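Local coordinates for TTHB210-like domain-containing protein (Thermus thermophilus, PDB 3VG8) that is of unknown function but is controlled by the sigma-E/anti-sigma-E regulatory system and assembles into a novel homodecamer, at the interface of chains A and B. Residues are numbered along the deposited sequence; one frame, centred on the assembly and turned at random. Chains: chain A/B, Hypothetical Protein TTHB210.

The interface of chains A and B. Residues chain A 9-10; chain B 21-23.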
loop_
_atom_site.group_PDB
_atom_site.type_symbol
_atom_site.label_atom_id
_atom_site.label_comp_id
_atom_site.label_asym_id
_atom_site.label_seq_id
_atom_site.Cartn_x
_atom_site.Cartn_y
_atom_site.Cartn_z
ATOM N N GLY A 9 -24.393 29.622 26.185
ATOM C CA GLY A 9 -23.557 28.388 26.020
ATOM C C GLY A 9 -22.115 28.576 26.458
ATOM O O GLY A 9 -21.649 27.896 27.381
ATOM N N ALA A 10 -21.417 29.500 25.794
ATOM C CA ALA A 10 -20.010 29.815 26.070
ATOM C C ALA A 10 -19.506 30.806 25.013
ATOM O O ALA A 10 -18.301 31.017 24.857
ATOM C CB ALA A 10 -19.172 28.543 26.025
ATOM N N LEU B 21 -19.273 23.857 22.120
ATOM C CA LEU B 21 -18.583 24.223 23.348
ATOM C C LEU B 21 -19.436 24.714 24.507
ATOM O O LEU B 21 -20.468 25.356 24.326
ATOM C CB LEU B 21 -17.518 25.265 23.037
ATOM C CG LEU B 21 -16.485 24.821 22.005
ATOM C CD1 LEU B 21 -15.632 26.010 21.633
ATOM C CD2 LEU B 21 -15.639 23.688 22.556
ATOM N N TYR B 22 -18.975 24.392 25.708
ATOM C CA TYR B 22 -19.632 24.798 26.939
ATOM C C TYR B 22 -18.499 25.166 27.882
ATOM O O TYR B 22 -17.387 24.653 27.736
ATOM C CB TYR B 22 -20.418 23.633 27.541
ATOM C CG TYR B 22 -20.825 23.863 28.980
ATOM C CD1 TYR B 22 -21.889 24.708 29.299
ATOM C CD2 TYR B 22 -20.129 23.257 30.027
ATOM C CE1 TYR B 22 -22.249 24.944 30.628
ATOM C CE2 TYR B 22 -20.480 23.487 31.360
ATOM C CZ TYR B 22 -21.542 24.333 31.650
ATOM O OH TYR B 22 -21.895 24.569 32.960
ATOM N N VAL B 23 -18.769 26.071 28.819
ATOM C CA VAL B 23 -17.787 26.458 29.826
ATOM C C VAL B 23 -18.530 27.065 31.017
ATOM O O VAL B 23 -19.502 27.793 30.837
ATOM C CB VAL B 23 -16.776 27.501 29.294
ATOM C CG1 VAL B 23 -17.488 28.826 28.976
ATOM C CG2 VAL B 23 -15.684 27.723 30.318
#
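The first ordered residues of chain A, A:Gly9 and A:Ala10, lie as a short, irregular N-terminal stretch without regular secondary structure against the short strand 20-23 of chain B and touch B:Val23, B:Tyr22 and B:Leu21. The methyl CB of A:Ala10 points toward the strand and meets the methyl CG1 of B:Val23 side by side rather than end on, the two carbons 3.4 Å apart, tighter than ordinary van der Waals contact. The first torsion of B:Val23 (chi1 65°) places CG1 between its backbone N and carbonyl carbon, on the side where the partner chain lies, while CG2 sits anti to the backbone N. A branched residue on the strand thus presents one methyl to the neighbour. Alanine suits the opposite position because its single methyl can come down close to the strand backbone, with CB 3.9 Å from CA of B:Tyr22 and 3.8 Å from the carbonyl O of B:Leu21, the atom through which that leucine takes part.

A:Gly9 contributes backbone alone. Its carbonyl O stands above the plane of the B:Tyr22 ring but beyond the ring's rim, 3.7 Å from the ring carbon CD1 and tilted well off the ring normal. The same O is 3.7 Å from CA of B:Tyr22 and equally far from the amide N of B:Val23, too long for a hydrogen bond. With CG anti to its backbone N (chi1 165°), B:Tyr22 turns its CD1 corner toward this carbonyl. The lack of a side chain on glycine may ease the approach of the carbonyl to the strand.

No hydrogen bond or salt bridge crosses this patch, which buries 139 Å² in all; shape and methyl packing carry it. As a small part of a larger A-B interface that is not an exact two-fold, it likely contributes to seating the N-terminal segment of one subunit on its neighbour, and does so within the homodecamer if this A-B contact is one of the decamer's own.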